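Similar to hydroxylamine oxidoreductase (Kuenenia stuttgartiensis, PDB 6H5L) probably acts as an oxidoreductase, relaying electrons through a chain of covalently attached heme c groups in a large anammox reductase complex. Local coordinates at residues Lys208-Cys212 with His213-Lys217; Asn452-Asp455 with Ile456-Met459; Ile334-Glu337 with Glu338-Ala341; Val422-Ala425 with Phe426-Gln430. One frame throughout, in Å; residues are numbered along the deposited sequence.

Contact 1. Residues Lys208-Cys212 with His213-Lys217. With HEC (heme c), chain G.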
loop_
_atom_site.group_PDB
_atom_site.type_symbol
_atom_site.label_atom_id
_atom_site.label_comp_id
_atom_site.label_asym_id
_atom_site.label_seq_id
_atom_site.Cartn_x
_atom_site.Cartn_y
_atom_site.Cartn_z
ATOM N N LYS A 208 36.525 0.736 28.116
ATOM C CA LYS A 208 35.679 0.168 27.076
ATOM C C LYS A 208 34.485 1.086 26.844
ATOM O O LYS A 208 33.694 1.326 27.762
ATOM C CB LYS A 208 35.202 -1.231 27.462
ATOM C CG LYS A 208 36.276 -2.138 28.032
ATOM C CD LYS A 208 35.973 -3.592 27.712
ATOM C CE LYS A 208 34.499 -3.912 27.889
ATOM N NZ LYS A 208 34.065 -4.991 26.958
ATOM N N CYS A 209 34.359 1.594 25.619
ATOM C CA CYS A 209 33.228 2.427 25.232
ATOM C C CYS A 209 32.093 1.621 24.620
ATOM O O CYS A 209 31.089 2.206 24.200
ATOM C CB CYS A 209 33.683 3.510 24.251
ATOM S SG CYS A 209 34.903 4.655 24.916
ATOM N N ASP A 210 32.226 0.295 24.569
ATOM C CA ASP A 210 31.194 -0.598 24.056
ATOM C C ASP A 210 30.296 -1.130 25.166
ATOM O O ASP A 210 29.710 -2.210 25.030
ATOM C CB ASP A 210 31.835 -1.761 23.301
ATOM C CG ASP A 210 32.748 -2.592 24.184
ATOM O OD1 ASP A 210 33.013 -2.173 25.331
ATOM O OD2 ASP A 210 33.202 -3.666 23.739
ATOM N N VAL A 211 30.175 -0.390 26.262
ATOM C CA VAL A 211 29.628 -0.933 27.498
ATOM C C VAL A 211 28.145 -0.604 27.621
ATOM O O VAL A 211 27.370 -1.390 28.179
ATOM C CB VAL A 211 30.445 -0.422 28.700
ATOM C CG1 VAL A 211 29.569 0.291 29.724
ATOM C CG2 VAL A 211 31.229 -1.560 29.326
ATOM N N CYS A 212 27.737 0.552 27.090
ATOM C CA CYS A 212 26.324 0.898 26.964
ATOM C C CYS A 212 25.807 0.637 25.552
ATOM O O CYS A 212 24.879 -0.156 25.368
ATOM C CB CYS A 212 26.111 2.363 27.364
ATOM S SG CYS A 212 26.691 2.753 29.037
ATOM N N HIS A 213 26.400 1.281 24.547
ATOM C CA HIS A 213 26.171 0.914 23.155
ATOM C C HIS A 213 27.161 -0.194 22.808
ATOM O O HIS A 213 28.363 0.054 22.681
ATOM C CB HIS A 213 26.311 2.120 22.225
ATOM C CG HIS A 213 27.193 3.216 22.749
ATOM N ND1 HIS A 213 28.565 3.195 22.616
ATOM C CD2 HIS A 213 26.895 4.379 23.378
ATOM C CE1 HIS A 213 29.075 4.290 23.152
ATOM N NE2 HIS A 213 28.083 5.027 23.622
ATOM N N THR A 214 26.652 -1.415 22.654
ATOM C CA THR A 214 27.480 -2.615 22.672
ATOM C C THR A 214 28.317 -2.744 21.401
ATOM O O THR A 214 28.340 -1.866 20.532
ATOM C CB THR A 214 26.621 -3.861 22.865
ATOM O OG1 THR A 214 25.464 -3.790 22.023
ATOM C CG2 THR A 214 26.194 -3.997 24.324
ATOM N N ARG A 215 29.000 -3.881 21.304
ATOM C CA ARG A 215 30.130 -4.022 20.395
ATOM C C ARG A 215 29.681 -4.235 18.956
ATOM O O ARG A 215 28.761 -5.014 18.684
ATOM C CB ARG A 215 31.023 -5.183 20.834
ATOM C CG ARG A 215 32.477 -4.801 20.989
ATOM C CD ARG A 215 33.399 -6.002 20.905
ATOM N NE ARG A 215 32.930 -7.148 21.677
ATOM C CZ ARG A 215 33.114 -7.299 22.983
ATOM N NH1 ARG A 215 33.751 -6.370 23.682
ATOM N NH2 ARG A 215 32.656 -8.384 23.590
ATOM N N HIS A 216 30.329 -3.507 18.046
ATOM C CA HIS A 216 30.304 -3.736 16.606
ATOM C C HIS A 216 28.975 -3.348 15.971
ATOM O O HIS A 216 28.869 -3.293 14.744
ATOM C CB HIS A 216 30.666 -5.189 16.307
ATOM C CG HIS A 216 32.083 -5.524 16.648
ATOM N ND1 HIS A 216 32.435 -6.643 17.372
ATOM C CD2 HIS A 216 33.239 -4.873 16.377
ATOM C CE1 HIS A 216 33.748 -6.670 17.525
ATOM N NE2 HIS A 216 34.260 -5.607 16.930
ATOM N N LYS A 217 27.970 -3.039 16.784
ATOM C CA LYS A 217 26.817 -2.298 16.294
ATOM C C LYS A 217 26.875 -0.836 16.698
ATOM O O LYS A 217 26.435 0.023 15.928
ATOM C CB LYS A 217 25.507 -2.922 16.793
ATOM C CG LYS A 217 24.578 -3.389 15.671
ATOM C CD LYS A 217 23.168 -3.667 16.181
ATOM C CE LYS A 217 22.204 -3.976 15.042
ATOM N NZ LYS A 217 22.013 -5.437 14.834
HETATM FE FE HEC G . 28.525 6.893 24.221
HETATM C CHA HEC G . 26.223 8.614 22.340
HETATM C CHB HEC G . 30.907 7.504 21.819
HETATM C CHC HEC G . 30.983 5.628 26.299
HETATM C CHD HEC G . 26.142 5.927 26.442
HETATM N NA HEC G . 28.558 7.868 22.411
HETATM C C1A HEC G . 27.493 8.524 21.827
HETATM C C2A HEC G . 27.939 9.101 20.578
HETATM C C3A HEC G . 29.230 8.800 20.430
HETATM C C4A HEC G . 29.650 8.016 21.579
HETATM C CMA HEC G . 30.112 9.218 19.237
HETATM C CAA HEC G . 27.069 9.928 19.604
HETATM C CBA HEC G . 26.525 9.049 18.483
HETATM C CGA HEC G . 25.690 9.895 17.557
HETATM O O1A HEC G . 25.268 11.005 17.973
HETATM O O2A HEC G . 25.441 9.459 16.403
HETATM N NB HEC G . 30.557 6.549 24.061
HETATM C C1B HEC G . 31.352 7.017 23.031
HETATM C C2B HEC G . 32.733 6.903 23.452
HETATM C C3B HEC G . 32.758 6.380 24.684
HETATM C C4B HEC G . 31.389 6.148 25.092
HETATM C CMB HEC G . 33.946 7.316 22.595
HETATM C CAB HEC G . 34.000 6.076 25.551
HETATM C CBB HEC G . 34.641 7.386 26.063
HETATM N NC HEC G . 28.562 5.948 26.033
HETATM C C1C HEC G . 29.678 5.521 26.725
HETATM C C2C HEC G . 29.248 5.060 28.030
HETATM C C3C HEC G . 27.909 5.018 28.017
HETATM C C4C HEC G . 27.449 5.657 26.796
HETATM C CMC HEC G . 30.174 4.341 29.037
HETATM C CAC HEC G . 27.004 4.521 29.165
HETATM C CBC HEC G . 27.144 5.455 30.390
HETATM N ND HEC G . 26.484 7.172 24.333
HETATM C C1D HEC G . 25.731 6.778 25.436
HETATM C C2D HEC G . 24.437 7.417 25.349
HETATM C C3D HEC G . 24.464 8.256 24.070
HETATM C C4D HEC G . 25.774 8.042 23.507
HETATM C CMD HEC G . 23.264 7.288 26.334
HETATM C CAD HEC G . 23.339 9.150 23.506
HETATM C CBD HEC G . 23.753 10.603 23.732
HETATM C CGD HEC G . 22.585 11.541 23.577
HETATM O O1D HEC G . 22.726 12.734 23.946
HETATM O O2D HEC G . 21.513 11.097 23.092
#
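Arg215 runs alongside Asp210; Asp210 sits inside the Cys-X-X-Cys-His heme-binding motif, Arg215 two residues beyond its histidine. Arg215 CB starts 3.9 Å from Asp210 OD2, and CG passes closer to the same oxygen. A bend at chi3 (-45°) then brings the guanidinium back beside it: CD and CZ stay near, NE lies farther off, and Arg215 NH1 closes on Asp210 OD2 at 2.8 Å. This is a salt bridge whose hydrogen bond is weak (N-H...O 118°), the carboxylate and guanidinium planes 58° apart. Lys208 NZ pairs with Asp210 OD1 at 3.4 Å, a salt bridge also weakly hydrogen-bonded. Lys208 NZ and Arg215 NH1 share a propionate of another heme c; with Asp210 it explains why the two cations gather here. Cys209 SG and Cys212 SG are bonded to heme CAB and CAC, each at 1.8 Å. His213 NE2 binds the iron at 2.0 Å, with His294 completing bis-histidine coordination. Arg215 also makes a cation-pi contact with Phe358 of the second subunit. The touching residues are all buried, in the loop between helices 197-202 and 220-224; Thr214 OG1 reaches Glu222, and His216, ligand of a further heme, leans on helix 89-97.

Contact 2. Residues Asn452-Asp455 with Ile456-Met459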
loop_
_atom_site.group_PDB
_atom_site.type_symbol
_atom_site.label_atom_id
_atom_site.label_comp_id
_atom_site.label_asym_id
_atom_site.label_seq_id
_atom_site.Cartn_x
_atom_site.Cartn_y
_atom_site.Cartn_z
ATOM N N ASN A 452 37.414 -13.253 60.820
ATOM C CA ASN A 452 37.386 -11.822 60.548
ATOM C C ASN A 452 36.733 -11.586 59.191
ATOM O O ASN A 452 37.291 -11.983 58.159
ATOM C CB ASN A 452 38.800 -11.236 60.588
ATOM C CG ASN A 452 38.818 -9.724 60.426
ATOM O OD1 ASN A 452 37.773 -9.074 60.383
ATOM N ND2 ASN A 452 40.015 -9.156 60.348
ATOM N N PRO A 453 35.556 -10.941 59.141
ATOM C CA PRO A 453 34.835 -10.358 60.278
ATOM C C PRO A 453 34.092 -11.370 61.141
ATOM O O PRO A 453 34.100 -12.569 60.854
ATOM C CB PRO A 453 33.836 -9.422 59.599
ATOM C CG PRO A 453 33.529 -10.116 58.323
ATOM C CD PRO A 453 34.842 -10.707 57.873
ATOM N N SER A 454 33.457 -10.871 62.199
ATOM C CA SER A 454 32.597 -11.678 63.046
ATOM C C SER A 454 31.183 -11.699 62.469
ATOM O O SER A 454 30.902 -11.122 61.415
ATOM C CB SER A 454 32.602 -11.146 64.479
ATOM O OG SER A 454 32.143 -9.806 64.531
ATOM N N ASP A 455 30.276 -12.381 63.168
ATOM C CA ASP A 455 28.901 -12.479 62.690
ATOM C C ASP A 455 28.213 -11.119 62.715
ATOM O O ASP A 455 27.543 -10.738 61.748
ATOM C CB ASP A 455 28.124 -13.491 63.531
ATOM C CG ASP A 455 27.166 -14.323 62.701
ATOM O OD1 ASP A 455 26.791 -13.876 61.597
ATOM O OD2 ASP A 455 26.789 -15.425 63.157
ATOM N N ILE A 456 28.380 -10.364 63.806
ATOM C CA ILE A 456 27.620 -9.129 63.976
ATOM C C ILE A 456 28.165 -8.019 63.082
ATOM O O ILE A 456 27.430 -7.092 62.715
ATOM C CB ILE A 456 27.607 -8.718 65.463
ATOM C CG1 ILE A 456 26.468 -7.734 65.730
ATOM C CG2 ILE A 456 28.949 -8.129 65.884
ATOM C CD1 ILE A 456 26.216 -7.478 67.197
ATOM N N GLU A 457 29.450 -8.081 62.720
ATOM C CA GLU A 457 30.018 -7.065 61.836
ATOM C C GLU A 457 29.421 -7.147 60.436
ATOM O O GLU A 457 29.171 -6.115 59.798
ATOM C CB GLU A 457 31.539 -7.208 61.787
ATOM C CG GLU A 457 32.253 -6.614 62.987
ATOM C CD GLU A 457 33.725 -6.962 63.012
ATOM O OE1 GLU A 457 34.049 -8.158 63.175
ATOM O OE2 GLU A 457 34.559 -6.044 62.857
ATOM N N ASN A 458 29.176 -8.362 59.943
ATOM C CA ASN A 458 28.551 -8.526 58.638
ATOM C C ASN A 458 27.045 -8.318 58.678
ATOM O O ASN A 458 26.454 -7.988 57.647
ATOM C CB ASN A 458 28.867 -9.910 58.077
ATOM C CG ASN A 458 30.034 -9.891 57.105
ATOM O OD1 ASN A 458 30.754 -8.897 57.009
ATOM N ND2 ASN A 458 30.224 -10.986 56.377
ATOM N N MET A 459 26.411 -8.505 59.836
ATOM C CA MET A 459 25.022 -8.083 59.978
ATOM C C MET A 459 24.897 -6.586 59.743
ATOM O O MET A 459 24.049 -6.136 58.964
ATOM C CB MET A 459 24.489 -8.442 61.365
ATOM C CG MET A 459 24.463 -9.918 61.689
ATOM S SD MET A 459 23.987 -10.226 63.405
ATOM C CE MET A 459 24.194 -12.003 63.498
#
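Glu457 reaches back from the first turn of its helix to Ser454, the N-cap residue, and holds it by two bonds to one oxygen. Ser454 N donates to Glu457 OE1 at 2.9 Å with a nearly straight N-H (167°), and Ser454 OG donates to the same OE1, also at 2.9 Å. The two donors come in on the anti side of the carboxylate, from opposite faces of its plane. Glu457 CG stands beside the backbone N (chi1 -79°), which sends the carboxylate toward Ser454; Glu457 CB rests 3.9 Å from Pro453 CB. The N-H bond is one half of a capping box, here at the start of the long helix 455-476; the serine hydroxyl turns to the carboxylate instead of taking Glu457 N. Because OE1 also forms a salt bridge with Arg400, an alanine here would probably leave both Ser454 donors without their acceptor and that arginine without its carboxylate mate. Pro453, entered through a cis peptide bond, sets its CG 3.3 Å from Asn458 OD1, an oxygen that accepts from Asn461 ND2. Asp455 O takes Met459 N at 3.2 Å in the carbonyl plane, and Asp455 OD1 lies 3.7 Å from Met459 CE. Met459 packs on helix 480-513, and Ile456 wedges between that helix and helix 356-389, while Asp455 rests on Ala500 of the second subunit.

Contact 3. Residues Ile334-Glu337 with Glu338-Ala341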
loop_
_atom_site.group_PDB
_atom_site.type_symbol
_atom_site.label_atom_id
_atom_site.label_comp_id
_atom_site.label_asym_id
_atom_site.label_seq_id
_atom_site.Cartn_x
_atom_site.Cartn_y
_atom_site.Cartn_z
ATOM N N ILE A 334 24.249 17.949 52.414
ATOM C CA ILE A 334 23.065 17.882 51.561
ATOM C C ILE A 334 22.579 19.279 51.195
ATOM O O ILE A 334 22.102 19.514 50.077
ATOM C CB ILE A 334 21.963 17.056 52.252
ATOM C CG1 ILE A 334 22.397 15.594 52.357
ATOM C CG2 ILE A 334 20.637 17.175 51.513
ATOM C CD1 ILE A 334 22.824 14.995 51.035
ATOM N N TYR A 335 22.706 20.231 52.118
ATOM C CA TYR A 335 22.181 21.577 51.924
ATOM C C TYR A 335 23.281 22.592 51.624
ATOM O O TYR A 335 23.148 23.774 51.948
ATOM C CB TYR A 335 21.364 22.001 53.142
ATOM C CG TYR A 335 20.204 21.072 53.412
ATOM C CD1 TYR A 335 19.106 21.041 52.562
ATOM C CD2 TYR A 335 20.211 20.217 54.505
ATOM C CE1 TYR A 335 18.045 20.190 52.796
ATOM C CE2 TYR A 335 19.153 19.361 54.747
ATOM C CZ TYR A 335 18.072 19.352 53.890
ATOM O OH TYR A 335 17.015 18.502 54.125
ATOM N N SER A 336 24.369 22.146 51.002
ATOM C CA SER A 336 25.379 23.074 50.524
ATOM C C SER A 336 24.876 23.799 49.279
ATOM O O SER A 336 23.922 23.373 48.623
ATOM C CB SER A 336 26.684 22.341 50.209
ATOM O OG SER A 336 26.532 21.495 49.084
ATOM N N GLU A 337 25.531 24.920 48.961
ATOM C CA GLU A 337 25.185 25.657 47.749
ATOM C C GLU A 337 25.319 24.777 46.512
ATOM O O GLU A 337 24.522 24.883 45.574
ATOM C CB GLU A 337 26.066 26.898 47.614
ATOM C CG GLU A 337 25.592 28.101 48.408
ATOM C CD GLU A 337 26.432 29.334 48.137
ATOM O OE1 GLU A 337 27.636 29.181 47.842
ATOM O OE2 GLU A 337 25.888 30.455 48.210
ATOM N N GLU A 338 26.321 23.894 46.500
ATOM C CA GLU A 338 26.546 23.037 45.342
ATOM C C GLU A 338 25.441 21.997 45.196
ATOM O O GLU A 338 24.973 21.734 44.081
ATOM C CB GLU A 338 27.910 22.358 45.462
ATOM C CG GLU A 338 28.341 21.586 44.229
ATOM C CD GLU A 338 29.581 20.749 44.475
ATOM O OE1 GLU A 338 29.784 20.311 45.627
ATOM O OE2 GLU A 338 30.355 20.531 43.521
ATOM N N ASN A 339 25.005 21.401 46.309
ATOM C CA ASN A 339 24.008 20.338 46.239
ATOM C C ASN A 339 22.592 20.882 46.098
ATOM O O ASN A 339 21.732 20.209 45.519
ATOM C CB ASN A 339 24.107 19.434 47.469
ATOM C CG ASN A 339 25.309 18.510 47.415
ATOM O OD1 ASN A 339 25.794 18.166 46.336
ATOM N ND2 ASN A 339 25.794 18.100 48.581
ATOM N N VAL A 340 22.325 22.081 46.617
ATOM C CA VAL A 340 21.037 22.717 46.357
ATOM C C VAL A 340 20.895 23.024 44.871
ATOM O O VAL A 340 19.820 22.846 44.286
ATOM C CB VAL A 340 20.872 23.977 47.226
ATOM C CG1 VAL A 340 19.658 24.779 46.785
ATOM C CG2 VAL A 340 20.745 23.597 48.695
ATOM N N ALA A 341 21.979 23.469 44.231
ATOM C CA ALA A 341 21.946 23.691 42.790
ATOM C C ALA A 341 21.772 22.379 42.035
ATOM O O ALA A 341 21.026 22.319 41.049
ATOM C CB ALA A 341 23.217 24.406 42.339
#
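Ser336 and Glu337 turn the chain from loop into helix 337-350, their carbonyls taking Val340 N at 2.9 Å from Ser336 O and Ala341 N at 3.2 Å from Glu337 O. The first of these bonds meets its carbonyl almost head-on (C=O...N 163°), whereas Ala341 N comes in from above the plane of the Glu337 carbonyl. Ser336 is the N-cap. Its OG sits between its own backbone N and carbonyl carbon (chi1 68°), a rotation that swings the hydroxyl over the first turn, where Ser336 OG accepts from Asn339 N at 3.2 Å. The same hydroxyl donates to the carbonyl oxygen of Asp333, which also takes Asn339 ND2. Without the hydroxyl, as with an alanine here, Asn339 N would probably lose its capping acceptor, leaving Asn339 ND2 as the remaining one of those two ties to the Asp333 carbonyl.

Asn339 sets its CB 3.3 Å from Ile334 O, with the amide turned back toward the loop. Val340 CG2 lies 4.0 Å from Tyr335 C. Ile334 CG2 sits over one face of the Tyr335 ring, and both residues pack on Phe371 of helix 356-389. Glu337 and Glu338 stretch outward from the exposed side of the first turn.

The helix runs on to Cys350 in a heme c pocket. With a serine cap, an asparagine tied to the loop and two acidic residues close to the positive end of the helix dipole, the chemistry suits a helix start, and the carboxylates are likely to be favoured there electrostatically.

Contact 4. Residues Val422-Ala425 with Phe426-Gln430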
loop_
_atom_site.group_PDB
_atom_site.type_symbol
_atom_site.label_atom_id
_atom_site.label_comp_id
_atom_site.label_asym_id
_atom_site.label_seq_id
_atom_site.Cartn_x
_atom_site.Cartn_y
_atom_site.Cartn_z
ATOM N N VAL A 422 45.692 7.139 61.199
ATOM C CA VAL A 422 45.256 5.866 60.635
ATOM C C VAL A 422 46.450 5.032 60.188
ATOM O O VAL A 422 46.468 3.809 60.368
ATOM C CB VAL A 422 44.265 6.106 59.483
ATOM C CG1 VAL A 422 43.748 4.782 58.941
ATOM C CG2 VAL A 422 43.115 6.974 59.951
ATOM N N TYR A 423 47.465 5.667 59.598
ATOM C CA TYR A 423 48.639 4.915 59.169
ATOM C C TYR A 423 49.496 4.498 60.357
ATOM O O TYR A 423 50.094 3.415 60.347
ATOM C CB TYR A 423 49.465 5.732 58.177
ATOM C CG TYR A 423 50.682 4.990 57.672
ATOM C CD1 TYR A 423 50.559 3.976 56.732
ATOM C CD2 TYR A 423 51.953 5.298 58.142
ATOM C CE1 TYR A 423 51.667 3.288 56.273
ATOM C CE2 TYR A 423 53.066 4.618 57.687
ATOM C CZ TYR A 423 52.917 3.615 56.752
ATOM O OH TYR A 423 54.023 2.934 56.295
ATOM N N ASN A 424 49.584 5.350 61.382
ATOM C CA ASN A 424 50.353 5.000 62.572
ATOM C C ASN A 424 49.815 3.735 63.225
ATOM O O ASN A 424 50.589 2.878 63.668
ATOM C CB ASN A 424 50.339 6.158 63.567
ATOM C CG ASN A 424 51.060 5.826 64.856
ATOM O OD1 ASN A 424 52.160 5.275 64.840
ATOM N ND2 ASN A 424 50.435 6.149 65.982
ATOM N N ALA A 425 48.487 3.599 63.292
ATOM C CA ALA A 425 47.895 2.406 63.886
ATOM C C ALA A 425 48.218 1.163 63.068
ATOM O O ALA A 425 48.459 0.087 63.628
ATOM C CB ALA A 425 46.382 2.584 64.021
ATOM N N PHE A 426 48.226 1.290 61.740
ATOM C CA PHE A 426 48.566 0.150 60.895
ATOM C C PHE A 426 50.030 -0.237 61.047
ATOM O O PHE A 426 50.360 -1.427 61.094
ATOM C CB PHE A 426 48.243 0.461 59.434
ATOM C CG PHE A 426 46.882 -0.005 59.001
ATOM C CD1 PHE A 426 46.677 -1.323 58.625
ATOM C CD2 PHE A 426 45.811 0.871 58.969
ATOM C CE1 PHE A 426 45.428 -1.759 58.227
ATOM C CE2 PHE A 426 44.559 0.441 58.570
ATOM C CZ PHE A 426 44.368 -0.877 58.199
ATOM N N LYS A 427 50.925 0.749 61.116
ATOM C CA LYS A 427 52.344 0.439 61.257
ATOM C C LYS A 427 52.654 -0.119 62.641
ATOM O O LYS A 427 53.498 -1.012 62.781
ATOM C CB LYS A 427 53.182 1.685 60.976
ATOM C CG LYS A 427 54.675 1.422 60.863
ATOM C CD LYS A 427 55.425 2.684 60.465
ATOM C CE LYS A 427 56.902 2.406 60.246
ATOM N NZ LYS A 427 57.629 3.633 59.817
ATOM N N THR A 428 51.976 0.387 63.675
ATOM C CA THR A 428 52.254 -0.043 65.041
ATOM C C THR A 428 51.596 -1.382 65.356
ATOM O O THR A 428 52.255 -2.307 65.844
ATOM C CB THR A 428 51.785 1.025 66.033
ATOM O OG1 THR A 428 52.457 2.261 65.763
ATOM C CG2 THR A 428 52.080 0.595 67.464
ATOM N N LEU A 429 50.297 -1.505 65.085
ATOM C CA LEU A 429 49.543 -2.698 65.446
ATOM C C LEU A 429 49.497 -3.742 64.337
ATOM O O LEU A 429 48.969 -4.836 64.565
ATOM C CB LEU A 429 48.107 -2.320 65.845
ATOM C CG LEU A 429 47.881 -1.629 67.194
ATOM C CD1 LEU A 429 48.295 -0.163 67.163
ATOM C CD2 LEU A 429 46.426 -1.767 67.621
ATOM N N GLN A 430 50.034 -3.434 63.155
ATOM C CA GLN A 430 50.033 -4.355 62.017
ATOM C C GLN A 430 48.619 -4.830 61.684
ATOM O O GLN A 430 48.392 -5.992 61.342
ATOM C CB GLN A 430 50.977 -5.534 62.260
ATOM C CG GLN A 430 52.449 -5.145 62.220
ATOM C CD GLN A 430 53.380 -6.337 62.321
ATOM O OE1 GLN A 430 52.937 -7.479 62.445
ATOM N NE2 GLN A 430 54.681 -6.076 62.270
#
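Thr428 turns its OG1 beside its backbone N (chi1 -59°) and so hangs the hydroxyl back over the preceding turn, onto Asn424. There Thr428 OG1 donates to Asn424 O at 2.9 Å, and Thr428 N donates to that oxygen as well, the two arriving from opposite faces of the carbonyl plane. Asn424 CG is anti to the backbone N (chi1 177°), which carries Asn424 OD1 to 3.2 Å from Thr428 OG1. Two residues earlier, Phe426 points its ring edge at Val422: Val422 O lies near the ring plane, 3.3 Å from Phe426 CD2. Val422 CG1 adds an apolar touch to Phe426 CD2 at 4.4 Å. Lys427, fully extended, passes its CD 4.1 Å from Tyr423 CE2. Phe426 also meets Phe433 edge-to-face. Leu429 N to Ala425 O, at 2.8 Å, is the last main-chain bond across the contact before Gln430 leaves helical geometry with a positive phi (55°). This end of helix 420-429 thus packs Phe426 on helix 406-412 and ties Tyr423 OH to Val410 O there by a hydrogen bond, while Asn424, Lys427 and Thr428 are exposed polar groups. The doubly gripped Asn424 carbonyl gives the helix's final turn a side-chain bond besides the backbone ones.

Contact 1 and contact 2 are buried and both touch the second subunit, yet they lie on opposite sides of the chain's centre, their own centres about 39 Å apart. Contact 3 is partly buried and contact 4 is at the surface. Only contact 1 holds a heme, relying on thioether and iron bonds and on charges paired with propionates. Contacts 2 and 3 both start helices at a serine cap, but the buried one turns to a glutamate that also meets an arginine, the other to a backbone N-H; both lean on helix 356-389. Contact 4, near a helix end, comes within about 9 Å of contact 2 at the nearest atoms without touching it.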